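Putative metal-dependent phosphoesterase (Bifidobacterium adolescentis, PDB 3O0F) is a PHP-family, metal-dependent phosphoesterase that binds AMP beside a cluster of two iron(III) ions and one zinc ion. Local coordinates at residues V45-H50 with A54-A59; R112-M117 with P147-A152; T161-F166 with G266-L271; V198-H203 with L255-S260. One frame throughout, in Å; residues are numbered along the deposited sequence. Where two conformers were deposited one is given.

Contact 1: residues V45-H50 with A54-A59; sequences VAIADH and AGWDEA. With ZN (zinc ion), chain C.
I47, on strand 44-47, pushes its branched side chain into the first turn of the following helix. Its CG1 arm runs anti to the backbone N (chi1 -172°) and carries CD1 to 3.7 Å from G55 O, while the CG2 methyl meets two partners, W56 CD1 and A59 CB, each 4.0 Å from I47 CG2. A branched aliphatic residue suits this place because its two arms reach different parts of the turn. Glycine at 55 fits equally well, since a beta-carbon there would run into I47 CD1. Close packing gives way to a looser, water-mediated edge beyond: a water donates to D49 OD2 over 2.8 Å and accepts from G55 N over 3.0 Å. D49 OD1 is held by T21 N and S24 OG, and the neighbouring H50 binds zinc through NE2 together with D25 and H263, so this strand end leads straight into the metal centre. The contact opens the beta-alpha-beta unit 44-47, 56-66, 70-80: W56 NE1 bonds to G73 O on strand 70-80, A59 packs on L70, and I47 also touches P30 of helix 30-39.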
loop_
_atom_site.group_PDB
_atom_site.type_symbol
_atom_site.label_atom_id
_atom_site.label_comp_id
_atom_site.label_asym_id
_atom_site.label_seq_id
_atom_site.Cartn_x
_atom_site.Cartn_y
_atom_site.Cartn_z
ATOM N N VAL A 45 2.491 -13.726 -5.149
ATOM C CA VAL A 45 1.769 -12.587 -4.619
ATOM C C VAL A 45 2.658 -11.883 -3.609
ATOM O O VAL A 45 3.620 -12.452 -3.144
ATOM C CB VAL A 45 0.422 -13.146 -4.013
ATOM C CG1 VAL A 45 0.633 -13.821 -2.652
ATOM C CG2 VAL A 45 -0.679 -12.112 -4.006
ATOM N N ALA A 46 2.325 -10.646 -3.271
ATOM C CA ALA A 46 2.886 -9.996 -2.138
ATOM C C ALA A 46 1.812 -9.471 -1.236
ATOM O O ALA A 46 0.781 -8.927 -1.685
ATOM C CB ALA A 46 3.796 -8.806 -2.578
ATOM N N ILE A 47 2.094 -9.527 0.039
ATOM C CA ILE A 47 1.335 -8.753 1.002
ATOM C C ILE A 47 2.011 -7.347 1.132
ATOM O O ILE A 47 3.225 -7.242 1.128
ATOM C CB ILE A 47 1.243 -9.479 2.304
ATOM C CG1 ILE A 47 0.267 -8.749 3.250
ATOM C CG2 ILE A 47 2.660 -9.740 2.896
ATOM C CD1 ILE A 47 -0.232 -9.654 4.498
ATOM N N ALA A 48 1.215 -6.291 1.196
ATOM C CA ALA A 48 1.757 -4.907 1.199
ATOM C C ALA A 48 0.885 -4.001 2.025
ATOM O O ALA A 48 0.544 -2.896 1.598
ATOM C CB ALA A 48 1.869 -4.358 -0.240
ATOM N N ASP A 49 0.490 -4.455 3.209
ATOM C CA ASP A 49 -0.333 -3.604 4.052
ATOM C C ASP A 49 0.325 -2.265 4.451
ATOM O O ASP A 49 1.549 -2.151 4.495
ATOM C CB ASP A 49 -0.763 -4.360 5.315
ATOM C CG ASP A 49 -1.795 -5.436 5.016
ATOM O OD1 ASP A 49 -2.859 -5.066 4.460
ATOM O OD2 ASP A 49 -1.533 -6.619 5.332
ATOM N N HIS A 50 -0.516 -1.278 4.760
ATOM C CA HIS A 50 -0.083 0.080 5.115
ATOM C C HIS A 50 0.676 0.081 6.444
ATOM O O HIS A 50 0.158 -0.405 7.437
ATOM C CB HIS A 50 -1.304 0.984 5.268
ATOM C CG HIS A 50 -2.060 1.175 4.007
ATOM N ND1 HIS A 50 -1.669 2.084 3.049
ATOM C CD2 HIS A 50 -3.182 0.578 3.533
ATOM C CE1 HIS A 50 -2.506 2.025 2.032
ATOM N NE2 HIS A 50 -3.442 1.142 2.313
ATOM N N ALA A 54 2.450 -6.689 10.211
ATOM C CA ALA A 54 1.694 -7.543 11.164
ATOM C C ALA A 54 1.125 -8.826 10.534
ATOM O O ALA A 54 0.974 -9.851 11.214
ATOM C CB ALA A 54 0.578 -6.713 11.877
ATOM N N GLY A 55 0.813 -8.791 9.235
ATOM C CA GLY A 55 0.353 -9.975 8.526
ATOM C C GLY A 55 1.413 -10.863 7.895
ATOM O O GLY A 55 1.093 -11.830 7.223
ATOM N N TRP A 56 2.690 -10.544 8.083
ATOM C CA TRP A 56 3.768 -11.335 7.491
ATOM C C TRP A 56 3.807 -12.812 7.910
ATOM O O TRP A 56 3.887 -13.679 7.070
ATOM C CB TRP A 56 5.129 -10.665 7.785
ATOM C CG TRP A 56 5.432 -9.494 6.917
ATOM C CD1 TRP A 56 4.534 -8.663 6.265
ATOM C CD2 TRP A 56 6.727 -8.971 6.635
ATOM N NE1 TRP A 56 5.205 -7.747 5.534
ATOM C CE2 TRP A 56 6.557 -7.892 5.763
ATOM C CE3 TRP A 56 8.021 -9.339 7.011
ATOM C CZ2 TRP A 56 7.637 -7.152 5.282
ATOM C CZ3 TRP A 56 9.087 -8.636 6.506
ATOM C CH2 TRP A 56 8.896 -7.554 5.656
ATOM N N ASP A 57 3.795 -13.098 9.204
ATOM C CA ASP A 57 3.747 -14.497 9.687
ATOM C C ASP A 57 2.561 -15.270 9.106
ATOM O O ASP A 57 2.721 -16.343 8.580
ATOM C CB ASP A 57 3.672 -14.548 11.218
ATOM C CG ASP A 57 4.978 -14.090 11.901
ATOM O OD1 ASP A 57 6.001 -13.888 11.210
ATOM O OD2 ASP A 57 4.971 -13.921 13.147
ATOM N N GLU A 58 1.369 -14.701 9.164
ATOM C CA GLU A 58 0.206 -15.340 8.522
ATOM C C GLU A 58 0.392 -15.579 7.016
ATOM O O GLU A 58 0.064 -16.666 6.513
ATOM C CB GLU A 58 -1.073 -14.544 8.783
ATOM C CG GLU A 58 -1.539 -14.723 10.223
ATOM C CD GLU A 58 -2.956 -14.234 10.479
ATOM O OE1 GLU A 58 -3.725 -13.982 9.507
ATOM O OE2 GLU A 58 -3.307 -14.114 11.681
ATOM N N ALA A 59 0.895 -14.578 6.299
ATOM C CA ALA A 59 1.120 -14.725 4.854
ATOM C C ALA A 59 2.142 -15.833 4.577
ATOM O O ALA A 59 1.978 -16.637 3.675
ATOM C CB ALA A 59 1.600 -13.368 4.224
HETATM ZN ZN ZN C . -5.089 0.464 1.159
HETATM O O HOH W 1 0.875 -7.174 6.698
#

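Contact 2: residues R112-M117 with P147-A152; sequences RRTKRM and PHIADA. With AMP (adenosine monophosphate), chain B.
T114, M117 and I149 make up the apolar part of this helix-to-helix contact. The ethyl arm of I149 enters between the other two: T114 CG2 lies 3.8 Å from I149 CG1, and selenomethionine M117 CB 3.8 Å from I149 CD1, the last two side chains crossing at about a right angle. Threonine suits the spot because chi1 of -62° sets OG1 beside the backbone N, bonded to R110 O, and leaves CG2 opposite that N, facing I149. Helices 97-124 and 146-155, both within the PHP domain, meet here beside the phosphate end of the AMP pocket. R113 NH2 gives AMP O2P a bond of 2.6 Å at the guanidinium edge, bent to 141°, while NH1 bonds O3P weakly and also I178 O. A leucine in place of R113 would take away these donors and would probably leave the phosphate less firmly held and I178 O without this partner. R110 and R146 also bond AMP. P147 CG makes van der Waals contact with AMP O4' at 3.2 Å.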
loop_
_atom_site.group_PDB
_atom_site.type_symbol
_atom_site.label_atom_id
_atom_site.label_comp_id
_atom_site.label_asym_id
_atom_site.label_seq_id
_atom_site.Cartn_x
_atom_site.Cartn_y
_atom_site.Cartn_z
ATOM N N ARG A 112 -4.480 8.678 16.148
ATOM C CA ARG A 112 -4.811 9.962 16.729
ATOM C C ARG A 112 -5.652 10.799 15.780
ATOM O O ARG A 112 -6.663 11.374 16.171
ATOM C CB ARG A 112 -3.518 10.705 17.039
ATOM C CG ARG A 112 -3.693 11.836 18.007
ATOM C CD ARG A 112 -2.355 12.424 18.404
ATOM N NE ARG A 112 -2.112 13.679 17.715
ATOM C CZ ARG A 112 -2.747 14.805 18.009
ATOM N NH1 ARG A 112 -3.662 14.813 18.966
ATOM N NH2 ARG A 112 -2.473 15.917 17.348
ATOM N N ARG A 113 -5.206 10.848 14.528
ATOM C CA ARG A 113 -5.858 11.581 13.465
ATOM C C ARG A 113 -7.265 11.047 13.164
ATOM O O ARG A 113 -8.209 11.812 12.881
ATOM C CB ARG A 113 -5.002 11.393 12.209
ATOM C CG ARG A 113 -5.131 12.384 11.105
ATOM C CD ARG A 113 -6.137 12.032 10.004
ATOM N NE ARG A 113 -6.170 10.655 9.568
ATOM C CZ ARG A 113 -6.254 10.244 8.295
ATOM N NH1 ARG A 113 -6.283 11.077 7.258
ATOM N NH2 ARG A 113 -6.286 8.950 8.064
ATOM N N THR A 114 -7.373 9.722 13.146
ATOM C CA THR A 114 -8.582 9.066 12.679
ATOM C C THR A 114 -9.649 9.223 13.768
ATOM O O THR A 114 -10.809 9.457 13.463
ATOM C CB THR A 114 -8.283 7.601 12.249
ATOM O OG1 THR A 114 -7.350 7.614 11.146
ATOM C CG2 THR A 114 -9.551 6.874 11.781
ATOM N N LYS A 115 -9.225 9.173 15.028
ATOM C CA LYS A 115 -10.108 9.476 16.154
ATOM C C LYS A 115 -10.641 10.907 16.053
ATOM O O LYS A 115 -11.819 11.139 16.234
ATOM C CB LYS A 115 -9.377 9.332 17.486
ATOM C CG LYS A 115 -9.200 7.928 17.983
ATOM C CD LYS A 115 -8.474 7.922 19.348
ATOM C CE LYS A 115 -8.586 6.570 20.056
ATOM N NZ LYS A 115 -7.460 6.346 21.013
ATOM N N ARG A 116 -9.773 11.870 15.753
ATOM C CA ARG A 116 -10.206 13.281 15.729
ATOM C C ARG A 116 -11.177 13.496 14.583
ATOM O O ARG A 116 -12.139 14.217 14.733
ATOM C CB ARG A 116 -9.023 14.257 15.654
ATOM C CG ARG A 116 -8.396 14.571 17.038
ATOM C CD ARG A 116 -7.211 15.551 16.975
ATOM N NE ARG A 116 -6.036 14.944 16.331
ATOM C CZ ARG A 116 -5.284 15.509 15.374
ATOM N NH1 ARG A 116 -5.547 16.749 14.940
ATOM N NH2 ARG A 116 -4.247 14.827 14.854
HETATM N N MSE A 117 -10.947 12.817 13.461
HETATM C CA MSE A 117 -11.902 12.822 12.353
HETATM C C MSE A 117 -13.247 12.258 12.722
HETATM O O MSE A 117 -14.252 12.810 12.311
HETATM C CB MSE A 117 -11.366 12.040 11.168
HETATM C CG MSE A 117 -10.392 12.830 10.367
HETATM SE SE MSE A 117 -10.006 12.001 8.662
HETATM C CE MSE A 117 -11.808 11.851 7.845
ATOM N N PRO A 147 -10.370 4.367 5.424
ATOM C CA PRO A 147 -11.252 3.275 5.002
ATOM C C PRO A 147 -12.131 2.664 6.084
ATOM O O PRO A 147 -13.240 2.260 5.781
ATOM C CB PRO A 147 -10.275 2.222 4.476
ATOM C CG PRO A 147 -9.176 3.009 3.933
ATOM C CD PRO A 147 -8.992 4.137 4.936
ATOM N N HIS A 148 -11.631 2.596 7.315
ATOM C CA HIS A 148 -12.380 2.091 8.432
ATOM C C HIS A 148 -13.503 3.033 8.852
ATOM O O HIS A 148 -14.548 2.572 9.265
ATOM C CB HIS A 148 -11.448 1.773 9.615
ATOM C CG HIS A 148 -10.342 0.839 9.239
ATOM N ND1 HIS A 148 -9.104 1.283 8.843
ATOM C CD2 HIS A 148 -10.316 -0.506 9.116
ATOM C CE1 HIS A 148 -8.361 0.252 8.487
ATOM N NE2 HIS A 148 -9.067 -0.851 8.677
ATOM N N ILE A 149 -13.279 4.339 8.743
ATOM C CA ILE A 149 -14.351 5.312 8.870
ATOM C C ILE A 149 -15.393 5.106 7.765
ATOM O O ILE A 149 -16.588 5.042 8.041
ATOM C CB ILE A 149 -13.872 6.789 8.787
ATOM C CG1 ILE A 149 -12.768 7.097 9.804
ATOM C CG2 ILE A 149 -15.070 7.749 9.012
ATOM C CD1 ILE A 149 -12.329 8.581 9.816
ATOM N N ALA A 150 -14.953 5.029 6.511
ATOM C CA ALA A 150 -15.895 4.805 5.399
ATOM C C ALA A 150 -16.719 3.560 5.654
ATOM O O ALA A 150 -17.938 3.595 5.538
ATOM C CB ALA A 150 -15.152 4.701 4.059
ATOM N N ASP A 151 -16.054 2.457 6.026
ATOM C CA ASP A 151 -16.756 1.220 6.357
ATOM C C ASP A 151 -17.802 1.397 7.468
ATOM O O ASP A 151 -18.893 0.834 7.379
ATOM C CB ASP A 151 -15.767 0.117 6.774
ATOM C CG ASP A 151 -14.886 -0.375 5.599
ATOM O OD1 ASP A 151 -15.240 -0.093 4.406
ATOM O OD2 ASP A 151 -13.828 -1.038 5.876
ATOM N N ALA A 152 -17.462 2.138 8.524
ATOM C CA ALA A 152 -18.419 2.356 9.605
ATOM C C ALA A 152 -19.648 3.127 9.082
ATOM O O ALA A 152 -20.784 2.848 9.505
ATOM C CB ALA A 152 -17.774 3.069 10.778
HETATM P P AMP B . -5.763 7.547 4.789
HETATM O O1P AMP B . -4.372 7.097 4.526
HETATM O O2P AMP B . -6.177 7.124 6.174
HETATM O O3P AMP B . -6.032 9.020 4.478
HETATM O "O5'" AMP B . -6.702 6.709 3.792
HETATM C "C5'" AMP B . -6.629 6.928 2.405
HETATM C "C4'" AMP B . -6.505 5.581 1.761
HETATM O "O4'" AMP B . -7.774 4.875 1.697
HETATM C "C3'" AMP B . -5.981 5.712 0.335
HETATM O "O3'" AMP B . -4.632 5.263 0.303
HETATM C "C2'" AMP B . -6.889 4.702 -0.346
HETATM O "O2'" AMP B . -6.808 4.348 -1.727
HETATM C "C1'" AMP B . -7.582 3.859 0.714
HETATM N N9 AMP B . -8.834 3.241 0.237
HETATM C C8 AMP B . -9.229 2.003 0.540
HETATM N N7 AMP B . -10.419 1.736 -0.039
HETATM C C5 AMP B . -10.798 2.824 -0.729
HETATM C C6 AMP B . -11.945 3.208 -1.569
HETATM N N6 AMP B . -12.980 2.340 -1.813
HETATM N N1 AMP B . -11.939 4.459 -2.072
HETATM C C2 AMP B . -10.952 5.347 -1.858
HETATM N N3 AMP B . -9.877 5.058 -1.111
HETATM C C4 AMP B . -9.745 3.830 -0.540
#

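Contact 3: residues T161-F166 with G266-L271; sequences TRSDAF and GKPNGL. With AMP (adenosine monophosphate), chain B; EDO (1,2-ethanediol), chain G; PO4 (phosphate ion), chain F.
R162 and G266 press together against the base of AMP. The guanidinium lies flat beneath the G266 backbone, with G266 CA 3.5 Å above its plane and over its centre, and its edge points NH1 in plane at adenine N7, 3.0 Å away. Glycine at 266 permits this, since a beta-carbon would collide with R162 NH1. R162 CG stands opposite the backbone N (chi1 -173°) and the chain bends at chi3, which brings the guanidinium edge to N7. The adenine amino group is gripped twice: N6 donates to S163 OG and to G266 O, each over 2.9 Å and fairly straight, at 159° and 163°. F166 covers one face of the base, with AMP N3 3.5 Å above the ring centre, and K267 CG lies on the opposite face, 3.5 Å from AMP N7. Helix 162-166 and the loop following strand 255-258 thereby line the two sides of the adenine pocket. If F166 were an alanine, the adenine would probably lose its flat cover on that face and become freer to shift. Further out, a salt bridge from R162 NE to D151 OD1 and a bond from NH1 to D25 O fix the rotation of the guanidinium.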
loop_
_atom_site.group_PDB
_atom_site.type_symbol
_atom_site.label_atom_id
_atom_site.label_comp_id
_atom_site.label_asym_id
_atom_site.label_seq_id
_atom_site.Cartn_x
_atom_site.Cartn_y
_atom_site.Cartn_z
ATOM N N THR A 161 -21.569 2.178 -0.697
ATOM C CA THR A 161 -20.242 1.574 -0.853
ATOM C C THR A 161 -19.184 2.384 -0.093
ATOM O O THR A 161 -19.378 3.555 0.233
ATOM C CB THR A 161 -19.876 1.471 -2.369
ATOM O OG1 THR A 161 -18.785 0.567 -2.562
ATOM C CG2 THR A 161 -19.481 2.776 -2.946
ATOM N N ARG A 162 -18.053 1.757 0.196
ATOM C CA ARG A 162 -16.921 2.485 0.770
ATOM C C ARG A 162 -16.448 3.612 -0.136
ATOM O O ARG A 162 -16.163 4.720 0.330
ATOM C CB ARG A 162 -15.787 1.511 1.051
ATOM C CG ARG A 162 -14.642 2.084 1.783
ATOM C CD ARG A 162 -13.416 1.202 1.594
ATOM N NE ARG A 162 -13.333 0.080 2.521
ATOM C CZ ARG A 162 -12.223 -0.645 2.695
ATOM N NH1 ARG A 162 -11.121 -0.366 1.998
ATOM N NH2 ARG A 162 -12.187 -1.620 3.574
ATOM N N SER A 163 -16.378 3.339 -1.429
ATOM C CA SER A 163 -16.050 4.376 -2.447
ATOM C C SER A 163 -17.020 5.598 -2.486
ATOM O O SER A 163 -16.604 6.713 -2.803
ATOM C CB SER A 163 -15.971 3.724 -3.837
ATOM O OG SER A 163 -15.080 2.614 -3.825
ATOM N N ASP A 164 -18.297 5.381 -2.163
ATOM C CA ASP A 164 -19.274 6.486 -2.038
ATOM C C ASP A 164 -18.880 7.420 -0.918
ATOM O O ASP A 164 -18.955 8.651 -1.060
ATOM C CB ASP A 164 -20.691 5.974 -1.718
ATOM C CG ASP A 164 -21.345 5.219 -2.881
ATOM O OD1 ASP A 164 -20.949 5.406 -4.043
ATOM O OD2 ASP A 164 -22.275 4.433 -2.620
ATOM N N ALA A 165 -18.472 6.836 0.207
ATOM C CA ALA A 165 -18.099 7.626 1.370
ATOM C C ALA A 165 -16.953 8.538 1.024
ATOM O O ALA A 165 -16.975 9.740 1.337
ATOM C CB ALA A 165 -17.753 6.716 2.570
ATOM N N PHE A 166 -15.960 7.972 0.338
ATOM C CA PHE A 166 -14.761 8.720 -0.102
ATOM C C PHE A 166 -15.079 9.850 -1.098
ATOM O O PHE A 166 -14.398 10.883 -1.117
ATOM C CB PHE A 166 -13.723 7.754 -0.697
ATOM C CG PHE A 166 -12.797 7.181 0.324
ATOM C CD1 PHE A 166 -11.706 7.929 0.776
ATOM C CD2 PHE A 166 -13.006 5.919 0.853
ATOM C CE1 PHE A 166 -10.838 7.422 1.711
ATOM C CE2 PHE A 166 -12.148 5.404 1.798
ATOM C CZ PHE A 166 -11.065 6.152 2.235
ATOM N N GLY A 266 -13.242 -4.087 -0.406
ATOM C CA GLY A 266 -13.092 -2.652 -0.114
ATOM C C GLY A 266 -12.918 -1.741 -1.320
ATOM O O GLY A 266 -13.042 -0.529 -1.219
ATOM N N LYS A 267 -12.608 -2.318 -2.467
ATOM C CA LYS A 267 -12.414 -1.564 -3.689
ATOM C C LYS A 267 -12.867 -2.427 -4.859
ATOM O O LYS A 267 -12.944 -3.623 -4.736
ATOM C CB LYS A 267 -10.924 -1.227 -3.886
ATOM C CG LYS A 267 -10.372 -0.040 -3.102
ATOM C CD LYS A 267 -8.979 0.289 -3.625
ATOM C CE LYS A 267 -8.268 1.411 -2.895
ATOM N NZ LYS A 267 -6.960 1.633 -3.574
ATOM N N PRO A 268 -13.128 -1.815 -6.015
ATOM C CA PRO A 268 -13.409 -2.604 -7.210
ATOM C C PRO A 268 -12.187 -3.360 -7.784
ATOM O O PRO A 268 -12.378 -4.298 -8.577
ATOM C CB PRO A 268 -13.889 -1.546 -8.197
ATOM C CG PRO A 268 -13.185 -0.313 -7.778
ATOM C CD PRO A 268 -13.092 -0.366 -6.306
ATOM N N ASN A 269 -10.968 -2.991 -7.375
ATOM C CA ASN A 269 -9.698 -3.580 -7.930
ATOM C C ASN A 269 -9.700 -5.117 -7.819
ATOM O O ASN A 269 -9.905 -5.679 -6.732
ATOM C CB ASN A 269 -8.466 -2.997 -7.196
ATOM C CG ASN A 269 -8.369 -1.526 -7.337
ATOM O OD1 ASN A 269 -9.394 -0.834 -7.240
ATOM N ND2 ASN A 269 -7.181 -1.011 -7.589
ATOM N N GLY A 270 -9.544 -5.789 -8.953
ATOM C CA GLY A 270 -9.479 -7.247 -9.003
ATOM C C GLY A 270 -8.098 -7.805 -8.751
ATOM O O GLY A 270 -7.110 -7.304 -9.284
ATOM N N LEU A 271 -8.038 -8.877 -7.960
ATOM C CA LEU A 271 -6.789 -9.517 -7.621
ATOM C C LEU A 271 -6.210 -9.937 -8.933
ATOM O O LEU A 271 -6.922 -10.484 -9.771
ATOM C CB LEU A 271 -6.989 -10.748 -6.726
ATOM C CG LEU A 271 -5.754 -11.486 -6.166
ATOM C CD1 LEU A 271 -4.844 -10.556 -5.398
ATOM C CD2 LEU A 271 -6.266 -12.631 -5.234
HETATM P P AMP B . -5.763 7.547 4.789
HETATM O O1P AMP B . -4.372 7.097 4.526
HETATM O O2P AMP B . -6.177 7.124 6.174
HETATM O O3P AMP B . -6.032 9.020 4.478
HETATM O "O5'" AMP B . -6.702 6.709 3.792
HETATM C "C5'" AMP B . -6.629 6.928 2.405
HETATM C "C4'" AMP B . -6.505 5.581 1.761
HETATM O "O4'" AMP B . -7.774 4.875 1.697
HETATM C "C3'" AMP B . -5.981 5.712 0.335
HETATM O "O3'" AMP B . -4.632 5.263 0.303
HETATM C "C2'" AMP B . -6.889 4.702 -0.346
HETATM O "O2'" AMP B . -6.808 4.348 -1.727
HETATM C "C1'" AMP B . -7.582 3.859 0.714
HETATM N N9 AMP B . -8.834 3.241 0.237
HETATM C C8 AMP B . -9.229 2.003 0.540
HETATM N N7 AMP B . -10.419 1.736 -0.039
HETATM C C5 AMP B . -10.798 2.824 -0.729
HETATM C C6 AMP B . -11.945 3.208 -1.569
HETATM N N6 AMP B . -12.980 2.340 -1.813
HETATM N N1 AMP B . -11.939 4.459 -2.072
HETATM C C2 AMP B . -10.952 5.347 -1.858
HETATM N N3 AMP B . -9.877 5.058 -1.111
HETATM C C4 AMP B . -9.745 3.830 -0.540
HETATM C C1 EDO G . -10.536 -11.179 -6.510
HETATM O O1 EDO G . -10.490 -9.741 -6.796
HETATM C C2 EDO G . -11.653 -11.598 -5.554
HETATM O O2 EDO G . -11.359 -11.267 -4.169
HETATM P P PO4 F . -4.330 2.364 -1.034
HETATM O O1 PO4 F . -5.255 2.672 -2.197
HETATM O O2 PO4 F . -3.350 3.520 -0.937
HETATM O O3 PO4 F . -5.095 1.968 0.253
HETATM O O4 PO4 F . -3.582 1.101 -1.232
#

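Contact 4: residues V198-H203 with L255-S260; sequences VVVAAH and LVTGGS. With FE (Fe (III) ion), chain D.
Strands 198-201 and 255-258 run parallel but one strand apart, with V200 and L255 closest at 8.0 Å between CA atoms, so they share no backbone bond and meet through side chains past the intervening strand. V200 and T257 reach toward each other tip to tip, V200 CG1 standing 3.5 Å from T257 OG1. The threonine hydroxyl sits between its own backbone N and carbonyl carbon (chi1 76°), which aims it across at the valine methyl. Further back, V198 CG1 meets L255 CD1 at 4.2 Å, the two side chains crossing at about a right angle. Valine and threonine, both beta-branched, suit extended strands. Past the strand, H203 binds an iron(III) ion through NE2 at 2.3 Å, alongside E75, H86 and a water. The arrangement is consistent with the TIM-barrel-like sheet of PHP proteins. Strand 229-233 runs between the two, paired to A201; strand 83-90 flanks the other edge of 198-201, and helix 278-287 covers L255 and V198.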
loop_
_atom_site.group_PDB
_atom_site.type_symbol
_atom_site.label_atom_id
_atom_site.label_comp_id
_atom_site.label_asym_id
_atom_site.label_seq_id
_atom_site.Cartn_x
_atom_site.Cartn_y
_atom_site.Cartn_z
ATOM N N VAL A 198 13.935 -3.273 -0.665
ATOM C CA VAL A 198 13.777 -2.789 -2.016
ATOM C C VAL A 198 12.596 -1.849 -1.949
ATOM O O VAL A 198 11.518 -2.184 -1.434
ATOM C CB VAL A 198 13.537 -3.965 -3.010
ATOM C CG1 VAL A 198 13.282 -3.479 -4.485
ATOM C CG2 VAL A 198 14.711 -4.929 -2.929
ATOM N N VAL A 199 12.781 -0.671 -2.512
ATOM C CA VAL A 199 11.773 0.383 -2.420
ATOM C C VAL A 199 11.296 0.846 -3.805
ATOM O O VAL A 199 12.089 1.132 -4.717
ATOM C CB VAL A 199 12.253 1.578 -1.487
ATOM C CG1 VAL A 199 13.512 2.196 -1.997
ATOM C CG2 VAL A 199 11.134 2.608 -1.351
ATOM N N VAL A 200 9.982 0.936 -3.955
ATOM C CA VAL A 200 9.335 1.240 -5.255
ATOM C C VAL A 200 8.304 2.360 -5.017
ATOM O O VAL A 200 7.568 2.278 -4.066
ATOM C CB VAL A 200 8.641 -0.047 -5.798
ATOM C CG1 VAL A 200 7.738 0.256 -7.039
ATOM C CG2 VAL A 200 9.680 -1.174 -6.065
ATOM N N ALA A 201 8.263 3.397 -5.861
ATOM C CA ALA A 201 7.238 4.442 -5.760
ATOM C C ALA A 201 5.903 3.863 -6.328
ATOM O O ALA A 201 5.856 3.391 -7.459
ATOM C CB ALA A 201 7.685 5.731 -6.544
ATOM N N ALA A 202 4.864 3.845 -5.491
ATOM C CA ALA A 202 3.533 3.291 -5.835
ATOM C C ALA A 202 2.678 4.310 -6.637
ATOM O O ALA A 202 2.745 5.502 -6.377
ATOM C CB ALA A 202 2.773 2.883 -4.564
ATOM N N HIS A 203 1.947 3.804 -7.628
ATOM C CA HIS A 203 1.008 4.548 -8.523
ATOM C C HIS A 203 1.389 6.045 -8.678
ATOM O O HIS A 203 0.613 6.945 -8.327
ATOM C CB HIS A 203 -0.444 4.373 -7.997
ATOM C CG HIS A 203 -0.581 4.554 -6.510
ATOM N ND1 HIS A 203 -0.411 5.780 -5.889
ATOM C CD2 HIS A 203 -0.863 3.671 -5.518
ATOM C CE1 HIS A 203 -0.571 5.644 -4.580
ATOM N NE2 HIS A 203 -0.839 4.373 -4.329
ATOM N N LEU A 255 13.685 -0.813 -11.728
ATOM C CA LEU A 255 12.682 -1.852 -11.849
ATOM C C LEU A 255 11.282 -1.279 -12.152
ATOM O O LEU A 255 10.917 -0.198 -11.689
ATOM C CB LEU A 255 12.594 -2.648 -10.532
ATOM C CG LEU A 255 13.913 -3.230 -10.052
ATOM C CD1 LEU A 255 13.706 -3.764 -8.634
ATOM C CD2 LEU A 255 14.411 -4.273 -11.109
ATOM N N VAL A 256 10.509 -2.025 -12.946
ATOM C CA VAL A 256 9.158 -1.623 -13.307
ATOM C C VAL A 256 8.219 -2.688 -12.759
ATOM O O VAL A 256 8.384 -3.875 -13.082
ATOM C CB VAL A 256 9.023 -1.502 -14.826
ATOM C CG1 VAL A 256 7.543 -1.263 -15.226
ATOM C CG2 VAL A 256 9.948 -0.406 -15.335
ATOM N N THR A 257 7.268 -2.265 -11.934
ATOM C CA THR A 257 6.335 -3.165 -11.278
ATOM C C THR A 257 4.875 -2.880 -11.666
ATOM O O THR A 257 4.552 -1.893 -12.335
ATOM C CB THR A 257 6.522 -3.155 -9.729
ATOM O OG1 THR A 257 5.969 -1.963 -9.137
ATOM C CG2 THR A 257 8.006 -3.276 -9.339
ATOM N N GLY A 258 4.023 -3.833 -11.320
ATOM C CA GLY A 258 2.598 -3.724 -11.471
ATOM C C GLY A 258 1.932 -4.467 -10.308
ATOM O O GLY A 258 2.505 -5.382 -9.697
ATOM N N GLY A 259 0.711 -4.072 -10.000
ATOM C CA GLY A 259 -0.061 -4.731 -8.978
ATOM C C GLY A 259 -1.492 -4.232 -9.020
ATOM O O GLY A 259 -1.775 -3.235 -9.664
ATOM N N SER A 260 -2.385 -4.926 -8.322
ATOM C CA SER A 260 -3.816 -4.640 -8.391
ATOM C C SER A 260 -4.264 -3.574 -7.413
ATOM O O SER A 260 -5.250 -2.908 -7.674
ATOM C CB SER A 260 -4.619 -5.885 -8.112
ATOM O OG SER A 260 -4.329 -6.387 -6.815
HETATM FE FE FE D . -1.430 3.574 -2.263
HETATM O O HOH W 2 -1.916 1.867 -3.201
#

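In the fold
Following the chain, contact 1 comes first and closes only a three-residue turn, linking strand 44-47 to the helix after it. Contact 2 then closes a loop of 29 residues, bringing helix 146-155 back against helix 97-124. Contact 3 spans 99 residues, joining helix 162-166 to the loop beyond strand 255-258; contact 4 lies wholly within that span, while the others follow in series and none cross. Contacts 2 and 3 share AMP and are joined by the D151–R162 salt bridge, whereas N269 ND2 bonded to S260 O links contact 3 to contact 4. Contacts 1 and 4, about 16 Å apart between centres, belong to the same sheet, and each carries a metal-binding histidine.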